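Side-chain contacts in alpha-rhamnosidase (Dictyoglomus thermophilum, PDB 6I60), which probably hydrolyses terminal non-reducing alpha-L-rhamnose units of alpha-L-rhamnosides, and serves for removing rhamnose from natural flavonoids: residues Q70-S75 and S127-V132; T567-L572 and Y580-H585; Y160-A165 and L169-A174; L531-D536 and V547-W552; D740-L745 and Y774-V779. All blocks are in the same frame, centred on the assembly; numbering follows the deposited sequence.

Interaction 1 (Q70-S75 and S127-V132); sequences QVIVSS and SPFSVV
Q70 meets F129 with both backbone and side chain: the carbonyl oxygen Q70 O lies 4.3 Å from F129 CE1, approaching the ring obliquely. Its side chain starts out to one side of the 127-132 loop but swings back, bringing Q70 NE2 to 4.4 Å from F129 CZ; the same NE2 is hydrogen-bonded to D89 OD1, which fixes the amide beside the phenyl group. V71 turns to the far side of the strand, where it packs on W88 and W115. I72 then points at the loop and makes the main apolar touch. Its CG1 is anti to the carbonyl carbon (chi1 -71°), and the chain runs on so that I72 CD1 stands 3.9 Å from F129 CZ, with I72 CG1 almost as near. The two side chains cross at roughly a right angle, and the isoleucine branch meets the far end of the ring. No hydrogen bond joins the segments. K116, from the neighbouring strand 112-120, makes a cation-pi contact with F129 and pairs through its backbone with I72. The contact lays the loop before strand 133-137 against strand 68-74 of the mixed sheet, in the immunoglobulin-like N-terminal domain of the Rha78A-like kind.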
# COMPACT_ATOMS: atom_id res chain seq x y z
N GLN A 70 -0.26 -31.14 3.26
CA GLN A 70 1.01 -31.58 3.81
C GLN A 70 2.13 -30.86 3.07
O GLN A 70 2.23 -30.98 1.84
CB GLN A 70 1.19 -33.10 3.68
CG GLN A 70 2.56 -33.58 4.11
CD GLN A 70 2.93 -34.92 3.52
OE1 GLN A 70 2.10 -35.58 2.88
NE2 GLN A 70 4.17 -35.35 3.73
N VAL A 71 2.95 -30.12 3.80
CA VAL A 71 4.07 -29.39 3.22
C VAL A 71 5.36 -29.98 3.75
O VAL A 71 5.48 -30.27 4.94
CB VAL A 71 3.98 -27.88 3.52
CG1 VAL A 71 3.65 -27.64 4.98
CG2 VAL A 71 5.27 -27.18 3.14
N ILE A 72 6.32 -30.20 2.85
CA ILE A 72 7.62 -30.76 3.19
C ILE A 72 8.66 -29.69 2.96
O ILE A 72 8.68 -29.06 1.89
CB ILE A 72 7.92 -32.01 2.35
CG1 ILE A 72 7.03 -33.18 2.79
CG2 ILE A 72 9.40 -32.36 2.43
CD1 ILE A 72 7.58 -34.55 2.47
N VAL A 73 9.53 -29.46 3.94
CA VAL A 73 10.63 -28.52 3.78
C VAL A 73 11.92 -29.28 3.98
O VAL A 73 12.06 -30.05 4.94
CB VAL A 73 10.52 -27.32 4.74
CG1 VAL A 73 11.70 -26.34 4.53
CG2 VAL A 73 9.13 -26.67 4.59
N SER A 74 12.87 -29.08 3.07
CA SER A 74 14.14 -29.79 3.06
C SER A 74 15.28 -28.80 2.90
O SER A 74 15.09 -27.61 2.64
CB SER A 74 14.18 -30.84 1.94
OG SER A 74 13.14 -31.78 2.08
N SER A 75 16.50 -29.32 3.05
CA SER A 75 17.71 -28.51 3.01
C SER A 75 18.50 -28.66 1.71
O SER A 75 19.53 -28.01 1.55
CB SER A 75 18.62 -28.84 4.19
OG SER A 75 18.84 -30.24 4.29
N SER A 127 -3.47 -35.49 -4.01
CA SER A 127 -2.93 -34.77 -5.15
C SER A 127 -1.42 -34.94 -5.24
O SER A 127 -0.76 -35.17 -4.22
CB SER A 127 -3.26 -33.28 -5.05
OG SER A 127 -2.23 -32.48 -5.61
N PRO A 128 -0.84 -34.84 -6.43
CA PRO A 128 0.62 -34.91 -6.56
C PRO A 128 1.29 -33.73 -5.87
O PRO A 128 0.66 -32.73 -5.51
CB PRO A 128 0.85 -34.87 -8.08
CG PRO A 128 -0.45 -35.28 -8.68
CD PRO A 128 -1.51 -34.79 -7.75
N PHE A 129 2.59 -33.87 -5.67
CA PHE A 129 3.36 -32.82 -5.02
C PHE A 129 3.50 -31.62 -5.95
O PHE A 129 3.56 -31.75 -7.18
CB PHE A 129 4.74 -33.33 -4.62
CG PHE A 129 4.85 -33.71 -3.17
CD1 PHE A 129 4.80 -32.75 -2.18
CD2 PHE A 129 5.00 -35.04 -2.80
CE1 PHE A 129 4.90 -33.10 -0.84
CE2 PHE A 129 5.10 -35.40 -1.47
CZ PHE A 129 5.05 -34.42 -0.49
N SER A 130 3.56 -30.43 -5.35
CA SER A 130 3.75 -29.22 -6.12
C SER A 130 5.19 -29.13 -6.63
O SER A 130 6.07 -29.90 -6.23
CB SER A 130 3.43 -27.99 -5.27
OG SER A 130 4.48 -27.74 -4.35
N VAL A 131 5.42 -28.18 -7.53
CA VAL A 131 6.77 -27.93 -8.02
C VAL A 131 7.61 -27.36 -6.88
O VAL A 131 7.14 -26.51 -6.11
CB VAL A 131 6.74 -27.00 -9.24
CG1 VAL A 131 8.08 -26.31 -9.43
CG2 VAL A 131 6.35 -27.77 -10.49
N VAL A 132 8.85 -27.84 -6.76
CA VAL A 132 9.72 -27.43 -5.66
C VAL A 132 9.93 -25.92 -5.72
O VAL A 132 10.43 -25.38 -6.71
CB VAL A 132 11.05 -28.18 -5.72
CG1 VAL A 132 12.04 -27.60 -4.73
CG2 VAL A 132 10.82 -29.66 -5.46

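Interaction 2 (T567-L572 and Y580-H585); sequences TIAWYL and YVLEEH
L582 is the main bump on helix 580-584, and the hollow it fills lies over A569, whose small side chain lets the leucine come close to the backbone of helix 564-576. L582 CD2 sits 3.5 Å from A569 O and 4.1 Å from A569 CB, a methyl resting on the helix surface rather than on another long side chain. The other branch, L582 CD1, leans obliquely toward the indole of W570, 4.4 Å from W570 CE3; beyond it the tryptophan packs on I644 and L647 of helix 626-648. The residue before it in the second segment, V581, fills the next dip, between A569 and L572: V581 CG1 lies 3.9 Å from L572 CB and touches A569 O as well. A first torsion of 82° sets this methyl between the backbone N and carbonyl carbon of V581. The axes of segments 567-572 and 580-584 approach to 9.0 Å, their directions 150° apart, and both segments lie in the six-hairpin glycosidase domain, an (alpha/alpha)6 barrel in this family. A569 and V581 also receive L531 from helix 524-535, so three helices meet at the alanine. At the N-cap of the following helix, H585 has V581 O in plane at its ring edge and E584 CG over one face, while its ND1 is hydrogen-bonded to Y565 OH.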
# COMPACT_ATOMS: atom_id res chain seq x y z
N THR A 567 -7.62 -1.64 12.58
CA THR A 567 -8.42 -1.71 11.36
C THR A 567 -7.65 -2.39 10.24
O THR A 567 -8.15 -3.33 9.61
CB THR A 567 -8.88 -0.31 10.94
OG1 THR A 567 -9.85 0.18 11.88
CG2 THR A 567 -9.50 -0.35 9.55
N ILE A 568 -6.44 -1.92 9.96
CA ILE A 568 -5.64 -2.51 8.89
C ILE A 568 -5.33 -3.97 9.21
O ILE A 568 -5.35 -4.83 8.33
CB ILE A 568 -4.36 -1.69 8.66
CG1 ILE A 568 -4.71 -0.30 8.12
CG2 ILE A 568 -3.43 -2.40 7.70
CD1 ILE A 568 -3.54 0.65 8.05
N ALA A 569 -5.06 -4.27 10.49
CA ALA A 569 -4.82 -5.65 10.88
C ALA A 569 -6.06 -6.51 10.68
O ALA A 569 -5.97 -7.65 10.21
CB ALA A 569 -4.34 -5.71 12.32
N TRP A 570 -7.24 -5.97 11.02
CA TRP A 570 -8.47 -6.71 10.79
C TRP A 570 -8.74 -6.88 9.30
O TRP A 570 -9.33 -7.89 8.89
CB TRP A 570 -9.65 -5.99 11.46
CG TRP A 570 -10.98 -6.62 11.18
CD1 TRP A 570 -11.89 -6.22 10.25
CD2 TRP A 570 -11.54 -7.77 11.82
NE1 TRP A 570 -12.99 -7.05 10.28
CE2 TRP A 570 -12.80 -8.01 11.24
CE3 TRP A 570 -11.10 -8.62 12.84
CZ2 TRP A 570 -13.62 -9.06 11.64
CZ3 TRP A 570 -11.92 -9.66 13.24
CH2 TRP A 570 -13.16 -9.87 12.63
N TYR A 571 -8.32 -5.91 8.48
CA TYR A 571 -8.47 -6.05 7.03
C TYR A 571 -7.62 -7.20 6.50
O TYR A 571 -8.05 -7.94 5.61
CB TYR A 571 -8.10 -4.74 6.34
CG TYR A 571 -9.21 -3.72 6.30
CD1 TYR A 571 -10.54 -4.11 6.40
CD2 TYR A 571 -8.93 -2.37 6.16
CE1 TYR A 571 -11.56 -3.18 6.37
CE2 TYR A 571 -9.95 -1.43 6.13
CZ TYR A 571 -11.26 -1.84 6.23
OH TYR A 571 -12.27 -0.91 6.19
N LEU A 572 -6.41 -7.37 7.05
CA LEU A 572 -5.53 -8.44 6.60
C LEU A 572 -6.12 -9.82 6.91
O LEU A 572 -5.86 -10.78 6.18
CB LEU A 572 -4.16 -8.30 7.25
CG LEU A 572 -3.36 -7.07 6.82
CD1 LEU A 572 -1.95 -7.12 7.38
CD2 LEU A 572 -3.33 -6.95 5.30
N TYR A 580 -2.65 -14.95 11.84
CA TYR A 580 -1.38 -14.83 12.55
C TYR A 580 -1.00 -13.38 12.80
O TYR A 580 -0.41 -13.06 13.84
CB TYR A 580 -0.27 -15.54 11.76
CG TYR A 580 -0.57 -17.00 11.49
CD1 TYR A 580 -0.81 -17.45 10.20
CD2 TYR A 580 -0.60 -17.92 12.53
CE1 TYR A 580 -1.08 -18.78 9.95
CE2 TYR A 580 -0.87 -19.25 12.28
CZ TYR A 580 -1.11 -19.68 10.99
OH TYR A 580 -1.38 -21.00 10.75
N VAL A 581 -1.34 -12.48 11.87
CA VAL A 581 -1.06 -11.06 12.08
C VAL A 581 -1.94 -10.50 13.19
O VAL A 581 -1.62 -9.44 13.75
CB VAL A 581 -1.24 -10.27 10.77
CG1 VAL A 581 -2.71 -9.95 10.53
CG2 VAL A 581 -0.41 -9.00 10.81
N LEU A 582 -3.04 -11.18 13.53
CA LEU A 582 -3.87 -10.74 14.64
C LEU A 582 -3.24 -11.11 15.98
O LEU A 582 -3.31 -10.34 16.94
CB LEU A 582 -5.27 -11.34 14.52
CG LEU A 582 -6.14 -10.78 13.39
CD1 LEU A 582 -7.58 -11.23 13.55
CD2 LEU A 582 -6.04 -9.27 13.32
N GLU A 583 -2.62 -12.30 16.06
CA GLU A 583 -1.94 -12.69 17.30
C GLU A 583 -0.63 -11.94 17.49
O GLU A 583 -0.26 -11.62 18.62
CB GLU A 583 -1.68 -14.20 17.30
CG GLU A 583 -2.78 -15.03 16.67
CD GLU A 583 -2.41 -16.50 16.56
OE1 GLU A 583 -3.33 -17.35 16.47
OE2 GLU A 583 -1.20 -16.81 16.56
N GLU A 584 0.08 -11.65 16.40
CA GLU A 584 1.37 -10.99 16.50
C GLU A 584 1.26 -9.58 17.06
O GLU A 584 2.18 -9.10 17.74
CB GLU A 584 2.05 -10.97 15.13
CG GLU A 584 3.39 -10.27 15.09
CD GLU A 584 3.91 -10.10 13.68
OE1 GLU A 584 4.80 -9.25 13.47
OE2 GLU A 584 3.43 -10.82 12.78
N HIS A 585 0.14 -8.89 16.80
CA HIS A 585 -0.06 -7.52 17.25
C HIS A 585 -1.18 -7.40 18.28
O HIS A 585 -1.65 -6.29 18.56
CB HIS A 585 -0.35 -6.60 16.06
CG HIS A 585 0.82 -6.39 15.16
ND1 HIS A 585 1.86 -5.53 15.48
CD2 HIS A 585 1.12 -6.91 13.95
CE1 HIS A 585 2.75 -5.54 14.50
NE2 HIS A 585 2.33 -6.37 13.56

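Interaction 3 (Y160-A165 and L169-A174); sequences YSPDGA and LNYTIA
Y160 and Y171 face each other as an antiparallel hydrogen-bonded pair, their CA atoms 5.0 Å apart. Y160 N gives to Y171 O in the carbonyl plane and Y171 N gives to Y160 O, each bond 2.7 Å long, closing a hairpin between strands 157-160 and 171-184. Both tyrosines project from the same side of the sheet. The Y171 ring, with CG anti to the carbonyl carbon (chi1 -52°), turns its edge to the loop: P162 CD approaches in the ring plane, 3.5 Å from Y171 CD2. The same P162 CD stands over the centre of the Y160 ring, wedging the proline between the two aromatics. A165 CB reaches obliquely to Y171 OH at 3.9 Å, and H301 meets both tyrosine rings edge-to-face. With an alanine in place of Y171, P162 and A165 would probably face a gap, and H301 would lose one of its aromatic partners. Between the two segments the hydrogen bonds are main-chain ones, and the rest is largely apolar and aromatic packing.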
# COMPACT_ATOMS: atom_id res chain seq x y z
N TYR A 160 18.92 24.45 4.56
CA TYR A 160 17.86 25.21 3.90
C TYR A 160 16.73 25.46 4.90
O TYR A 160 16.17 24.51 5.46
CB TYR A 160 17.34 24.48 2.67
CG TYR A 160 16.32 25.26 1.87
CD1 TYR A 160 16.39 26.65 1.79
CD2 TYR A 160 15.29 24.61 1.20
CE1 TYR A 160 15.46 27.36 1.05
CE2 TYR A 160 14.36 25.32 0.46
CZ TYR A 160 14.45 26.69 0.39
OH TYR A 160 13.52 27.40 -0.33
N SER A 161 16.40 26.73 5.12
CA SER A 161 15.34 27.14 6.04
C SER A 161 14.37 28.04 5.31
O SER A 161 14.41 29.27 5.46
CB SER A 161 15.92 27.83 7.27
OG SER A 161 17.12 27.21 7.69
N PRO A 162 13.47 27.47 4.50
CA PRO A 162 12.52 28.30 3.76
C PRO A 162 11.43 28.86 4.67
O PRO A 162 11.17 28.36 5.76
CB PRO A 162 11.93 27.33 2.73
CG PRO A 162 12.05 26.00 3.37
CD PRO A 162 13.30 26.04 4.22
N ASP A 163 10.78 29.91 4.17
CA ASP A 163 9.72 30.59 4.91
C ASP A 163 8.41 29.85 4.70
O ASP A 163 7.87 29.82 3.59
CB ASP A 163 9.61 32.04 4.46
CG ASP A 163 10.23 33.01 5.44
OD1 ASP A 163 10.09 34.23 5.24
OD2 ASP A 163 10.86 32.55 6.42
N GLY A 164 7.89 29.25 5.76
CA GLY A 164 6.61 28.59 5.72
C GLY A 164 6.61 27.07 5.86
O GLY A 164 5.65 26.43 5.41
N ALA A 165 7.65 26.49 6.47
CA ALA A 165 7.68 25.05 6.70
C ALA A 165 6.48 24.64 7.56
O ALA A 165 5.92 25.46 8.29
CB ALA A 165 8.99 24.66 7.38
N LEU A 169 10.01 23.79 10.66
CA LEU A 169 11.22 22.99 10.62
C LEU A 169 12.21 23.55 9.59
O LEU A 169 11.87 24.40 8.76
CB LEU A 169 10.90 21.53 10.30
CG LEU A 169 10.39 20.61 11.43
CD1 LEU A 169 11.35 20.60 12.60
CD2 LEU A 169 9.00 21.01 11.88
N ASN A 170 13.44 23.06 9.66
CA ASN A 170 14.47 23.37 8.69
C ASN A 170 14.91 22.09 8.00
O ASN A 170 14.54 20.98 8.40
CB ASN A 170 15.67 24.07 9.36
CG ASN A 170 16.30 23.22 10.45
OD1 ASN A 170 15.68 22.30 10.97
ND2 ASN A 170 17.55 23.53 10.78
N TYR A 171 15.71 22.25 6.94
CA TYR A 171 16.14 21.13 6.12
C TYR A 171 17.66 21.13 6.03
O TYR A 171 18.25 22.02 5.40
CB TYR A 171 15.51 21.19 4.73
CG TYR A 171 14.00 21.35 4.75
CD1 TYR A 171 13.17 20.24 4.74
CD2 TYR A 171 13.42 22.61 4.79
CE1 TYR A 171 11.79 20.38 4.76
CE2 TYR A 171 12.04 22.76 4.81
CZ TYR A 171 11.24 21.64 4.80
OH TYR A 171 9.87 21.79 4.82
N THR A 172 18.30 20.15 6.66
CA THR A 172 19.74 19.96 6.58
C THR A 172 20.02 18.91 5.51
O THR A 172 19.79 17.72 5.72
CB THR A 172 20.31 19.53 7.94
OG1 THR A 172 19.57 20.16 8.99
CG2 THR A 172 21.77 19.92 8.05
N ILE A 173 20.52 19.36 4.36
CA ILE A 173 20.75 18.50 3.21
C ILE A 173 22.25 18.26 3.09
O ILE A 173 23.01 19.18 2.78
CB ILE A 173 20.19 19.12 1.92
CG1 ILE A 173 18.66 19.22 1.99
CG2 ILE A 173 20.61 18.29 0.71
CD1 ILE A 173 18.13 20.59 1.64
N ALA A 174 22.67 17.03 3.34
CA ALA A 174 24.06 16.63 3.16
C ALA A 174 24.32 16.30 1.69
O ALA A 174 23.41 16.31 0.85
CB ALA A 174 24.40 15.45 4.06

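Interaction 4 (L531-D536 and V547-W552); sequences LNDIRD and VIPPYW
I548 presses a single methyl onto helix 524-535, joining a long loop to a helix of the six-hairpin glycosidase domain, the (alpha/alpha)6 barrel of the enzyme. I548 CG2 lies 3.4 Å from D533 O and 3.8 Å from D533 CB, bedded on the helix backbone. It also touches I534 CG1 at 4.0 Å, where the two isoleucines cross at about a right angle. CG2 takes the place anti to the backbone N, while CG1 of I548 sits anti to the carbonyl carbon (chi1 -52°). Beside it P549 CG approaches D533 OD2 at 4.2 Å. The peptide bond before P549 is cis, and P550 is the centre of an inverse gamma turn, so the chain bends sharply at and just after P549. Further out, charges fix the helix side: D533 OD1 forms a salt bridge with R226 and OD2 one with K529, which holds the carboxylate at both oxygens beside the proline. R226 comes from strand 226-233 and also bridges to D536 OD1, tying D533 and D536 to that strand. The other oxygen, D536 OD2, is gripped side-on by R535: NE and NH2, the latter at 2.9 Å, reach it from the same face of the carboxylate plane.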
# COMPACT_ATOMS: atom_id res chain seq x y z
N LEU A 531 2.24 -2.35 9.54
CA LEU A 531 1.77 -2.73 10.87
C LEU A 531 2.93 -2.83 11.85
O LEU A 531 2.77 -2.52 13.04
CB LEU A 531 1.01 -4.05 10.80
CG LEU A 531 -0.48 -3.94 10.47
CD1 LEU A 531 -1.13 -5.32 10.48
CD2 LEU A 531 -1.17 -3.01 11.45
N ASN A 532 4.10 -3.25 11.38
CA ASN A 532 5.29 -3.23 12.23
C ASN A 532 5.70 -1.80 12.56
O ASN A 532 6.15 -1.51 13.67
CB ASN A 532 6.44 -3.97 11.55
CG ASN A 532 6.29 -5.48 11.64
OD1 ASN A 532 5.61 -6.00 12.53
ND2 ASN A 532 6.92 -6.19 10.72
N ASP A 533 5.56 -0.88 11.59
CA ASP A 533 5.92 0.51 11.83
C ASP A 533 5.06 1.12 12.93
O ASP A 533 5.56 1.89 13.76
CB ASP A 533 5.78 1.32 10.54
CG ASP A 533 6.82 0.95 9.50
OD1 ASP A 533 7.75 0.19 9.83
OD2 ASP A 533 6.71 1.42 8.35
N ILE A 534 3.77 0.78 12.95
CA ILE A 534 2.90 1.24 14.03
C ILE A 534 3.32 0.61 15.35
O ILE A 534 3.29 1.25 16.40
CB ILE A 534 1.43 0.93 13.68
CG1 ILE A 534 1.03 1.67 12.41
CG2 ILE A 534 0.51 1.31 14.84
CD1 ILE A 534 0.17 0.84 11.48
N ARG A 535 3.73 -0.66 15.31
CA ARG A 535 4.20 -1.33 16.52
C ARG A 535 5.50 -0.69 17.02
O ARG A 535 5.72 -0.60 18.23
CB ARG A 535 4.40 -2.82 16.24
CG ARG A 535 4.78 -3.64 17.46
CD ARG A 535 5.68 -4.80 17.07
NE ARG A 535 6.86 -4.36 16.33
CZ ARG A 535 7.41 -5.04 15.33
NH1 ARG A 535 6.88 -6.19 14.94
NH2 ARG A 535 8.48 -4.56 14.71
N ASP A 536 6.36 -0.25 16.10
CA ASP A 536 7.62 0.38 16.47
C ASP A 536 7.44 1.81 16.97
O ASP A 536 8.41 2.40 17.45
CB ASP A 536 8.58 0.37 15.27
CG ASP A 536 9.33 -0.94 15.14
OD1 ASP A 536 10.28 -1.00 14.33
OD2 ASP A 536 8.98 -1.91 15.84
N VAL A 547 1.14 10.34 12.55
CA VAL A 547 1.92 9.94 11.38
C VAL A 547 2.87 8.82 11.80
O VAL A 547 3.47 8.86 12.88
CB VAL A 547 2.68 11.12 10.75
CG1 VAL A 547 1.79 12.35 10.68
CG2 VAL A 547 3.96 11.44 11.49
N ILE A 548 2.96 7.80 10.95
CA ILE A 548 3.83 6.65 11.19
C ILE A 548 4.58 6.35 9.90
O ILE A 548 3.94 6.16 8.85
CB ILE A 548 3.03 5.42 11.66
CG1 ILE A 548 2.14 5.76 12.86
CG2 ILE A 548 3.98 4.28 12.01
CD1 ILE A 548 2.88 5.94 14.15
N PRO A 549 5.92 6.29 9.91
CA PRO A 549 6.84 6.50 11.04
C PRO A 549 6.79 7.93 11.59
O PRO A 549 6.51 8.86 10.85
CB PRO A 549 8.22 6.20 10.44
CG PRO A 549 7.94 5.39 9.22
CD PRO A 549 6.65 5.91 8.69
N PRO A 550 7.08 8.08 12.89
CA PRO A 550 6.90 9.39 13.55
C PRO A 550 8.06 10.35 13.30
O PRO A 550 8.73 10.81 14.22
CB PRO A 550 6.78 8.99 15.03
CG PRO A 550 7.63 7.77 15.14
CD PRO A 550 7.53 7.04 13.83
N TYR A 551 8.30 10.66 12.02
CA TYR A 551 9.22 11.75 11.70
C TYR A 551 8.70 13.06 12.27
O TYR A 551 9.49 13.90 12.74
CB TYR A 551 9.42 11.84 10.19
CG TYR A 551 9.83 10.54 9.54
CD1 TYR A 551 11.08 9.99 9.80
CD2 TYR A 551 8.98 9.87 8.68
CE1 TYR A 551 11.47 8.80 9.21
CE2 TYR A 551 9.36 8.67 8.09
CZ TYR A 551 10.60 8.14 8.35
OH TYR A 551 10.98 6.96 7.77
N TRP A 552 7.39 13.26 12.24
CA TRP A 552 6.72 14.30 12.99
C TRP A 552 6.07 13.65 14.21
O TRP A 552 5.19 12.79 14.06
CB TRP A 552 5.66 15.01 12.14
CG TRP A 552 6.20 15.81 11.00
CD1 TRP A 552 7.51 16.10 10.74
CD2 TRP A 552 5.44 16.42 9.95
NE1 TRP A 552 7.60 16.86 9.59
CE2 TRP A 552 6.35 17.06 9.09
CE3 TRP A 552 4.07 16.48 9.65
CZ2 TRP A 552 5.94 17.76 7.96
CZ3 TRP A 552 3.67 17.17 8.53
CH2 TRP A 552 4.59 17.81 7.70

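Interaction 5 (D740-L745 and Y774-V779); sequences DVLKTL and YGYDEV
L742 of helix 738-750 sends its two methyls to two different tyrosines. L742 CD1 packs 3.9 Å from Y774 CB and nearly as close to Y774 CG, at the root of that ring, whereas L742 CD2 lies 3.7 Å from Y776 CE2, on the rim of the other. The fork is placed by the leucine's torsions: CG is anti to the backbone N (chi1 164°), and a chi2 of 86° spreads the methyls toward the pair. L742 and Y774 run past each other in opposite senses; Y776 is crossed at a slant, and both rings are met obliquely. Each tyrosine has CG anti to its carbonyl carbon (chi1 -72°), yet the turn between them sends the rings along separate paths. That turn is a Schellman motif closing helix 761-773, with G775 at positive phi as its C' residue; Y776 then serves as N-cap position of helix 777-784 in this largely helical six-hairpin domain. With an alanine in place of L742, both methyls are gone and a gap would probably open beside Y774 and Y776, setting their rings freer to turn. Y776 also packs on L746, one helical turn further along, while Y774 OH makes a weak hydrogen bond to L728 O.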
# COMPACT_ATOMS: atom_id res chain seq x y z
N ASP A 740 -36.59 6.69 11.98
CA ASP A 740 -36.66 8.14 12.04
C ASP A 740 -35.28 8.77 11.85
O ASP A 740 -35.16 9.82 11.20
CB ASP A 740 -37.26 8.58 13.38
CG ASP A 740 -38.54 7.82 13.70
OD1 ASP A 740 -39.64 8.36 13.42
OD2 ASP A 740 -38.45 6.69 14.22
N VAL A 741 -34.23 8.15 12.38
CA VAL A 741 -32.88 8.67 12.20
C VAL A 741 -32.45 8.52 10.74
O VAL A 741 -31.85 9.43 10.16
CB VAL A 741 -31.91 7.96 13.16
CG1 VAL A 741 -30.47 8.28 12.79
CG2 VAL A 741 -32.20 8.38 14.59
N LEU A 742 -32.75 7.37 10.13
CA LEU A 742 -32.40 7.17 8.73
C LEU A 742 -33.12 8.16 7.82
O LEU A 742 -32.56 8.60 6.82
CB LEU A 742 -32.72 5.73 8.32
CG LEU A 742 -32.78 5.40 6.83
CD1 LEU A 742 -31.39 5.08 6.30
CD2 LEU A 742 -33.74 4.26 6.57
N LYS A 743 -34.36 8.53 8.17
CA LYS A 743 -35.10 9.49 7.36
C LYS A 743 -34.47 10.87 7.43
O LYS A 743 -34.42 11.59 6.42
CB LYS A 743 -36.56 9.54 7.80
CG LYS A 743 -37.48 10.27 6.82
CD LYS A 743 -37.18 9.87 5.38
CE LYS A 743 -38.09 10.59 4.39
NZ LYS A 743 -37.52 10.61 3.01
N THR A 744 -33.99 11.27 8.61
CA THR A 744 -33.28 12.54 8.73
C THR A 744 -32.06 12.57 7.83
O THR A 744 -31.73 13.61 7.25
CB THR A 744 -32.89 12.79 10.18
OG1 THR A 744 -34.00 12.51 11.04
CG2 THR A 744 -32.46 14.24 10.38
N LEU A 745 -31.38 11.43 7.69
CA LEU A 745 -30.23 11.36 6.80
C LEU A 745 -30.65 11.49 5.34
O LEU A 745 -30.02 12.21 4.56
CB LEU A 745 -29.47 10.05 7.03
CG LEU A 745 -28.37 9.72 6.03
CD1 LEU A 745 -27.29 10.79 6.05
CD2 LEU A 745 -27.77 8.36 6.32
N TYR A 774 -29.55 -0.18 4.04
CA TYR A 774 -30.94 0.08 4.39
C TYR A 774 -31.84 0.18 3.17
O TYR A 774 -32.93 0.76 3.26
CB TYR A 774 -31.03 1.35 5.25
CG TYR A 774 -30.49 1.17 6.65
CD1 TYR A 774 -29.19 1.52 6.97
CD2 TYR A 774 -31.29 0.63 7.66
CE1 TYR A 774 -28.69 1.36 8.25
CE2 TYR A 774 -30.80 0.46 8.94
CZ TYR A 774 -29.50 0.83 9.23
OH TYR A 774 -29.01 0.66 10.50
N GLY A 775 -31.42 -0.37 2.04
CA GLY A 775 -32.28 -0.44 0.87
C GLY A 775 -32.43 0.85 0.10
O GLY A 775 -33.45 1.04 -0.57
N TYR A 776 -31.44 1.73 0.15
CA TYR A 776 -31.49 3.01 -0.56
C TYR A 776 -30.25 3.18 -1.44
O TYR A 776 -29.56 4.20 -1.40
CB TYR A 776 -31.63 4.17 0.42
CG TYR A 776 -32.99 4.27 1.05
CD1 TYR A 776 -34.07 4.78 0.34
CD2 TYR A 776 -33.21 3.84 2.36
CE1 TYR A 776 -35.33 4.86 0.92
CE2 TYR A 776 -34.46 3.92 2.94
CZ TYR A 776 -35.51 4.43 2.22
OH TYR A 776 -36.76 4.52 2.79
N ASP A 777 -29.96 2.16 -2.26
CA ASP A 777 -28.81 2.24 -3.15
C ASP A 777 -29.02 3.24 -4.28
O ASP A 777 -28.04 3.71 -4.87
CB ASP A 777 -28.50 0.85 -3.73
CG ASP A 777 -29.74 0.11 -4.19
OD1 ASP A 777 -30.84 0.72 -4.20
OD2 ASP A 777 -29.63 -1.08 -4.56
N GLU A 778 -30.28 3.57 -4.61
CA GLU A 778 -30.53 4.56 -5.65
C GLU A 778 -30.07 5.95 -5.23
O GLU A 778 -29.61 6.73 -6.07
CB GLU A 778 -32.01 4.58 -6.02
CG GLU A 778 -32.54 3.26 -6.56
CD GLU A 778 -32.07 2.98 -7.98
OE1 GLU A 778 -31.60 3.92 -8.65
OE2 GLU A 778 -32.16 1.81 -8.42
N VAL A 779 -30.21 6.28 -3.94
CA VAL A 779 -29.74 7.57 -3.45
C VAL A 779 -28.22 7.65 -3.52
O VAL A 779 -27.66 8.69 -3.90
CB VAL A 779 -30.26 7.81 -2.02
CG1 VAL A 779 -29.70 9.10 -1.45
CG2 VAL A 779 -31.79 7.82 -2.00

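How the interactions relate
Along the chain the order is interaction 1, 3, 4, 2, 5. Interaction 1 sits in the N-terminal immunoglobulin-like domain and interaction 3 in a beta hairpin on the opposite side of the chain's centre, about 56 Å away between centres. Interactions 2, 4 and 5 all belong to the six-hairpin helical domain. Of these, the centres of 2 and 4 are about 16 Å apart, yet their nearest atoms touch, H585 CE1 lying 3.4 Å from L531 O, so helix 524-535 takes part in both contacts. Interaction 5 lies apart from them, its centre about 33 Å from that of interaction 2. Interaction 3 comes within about 5 Å of interaction 4 at nearest atoms, bringing a beta region close to the six-hairpin domain.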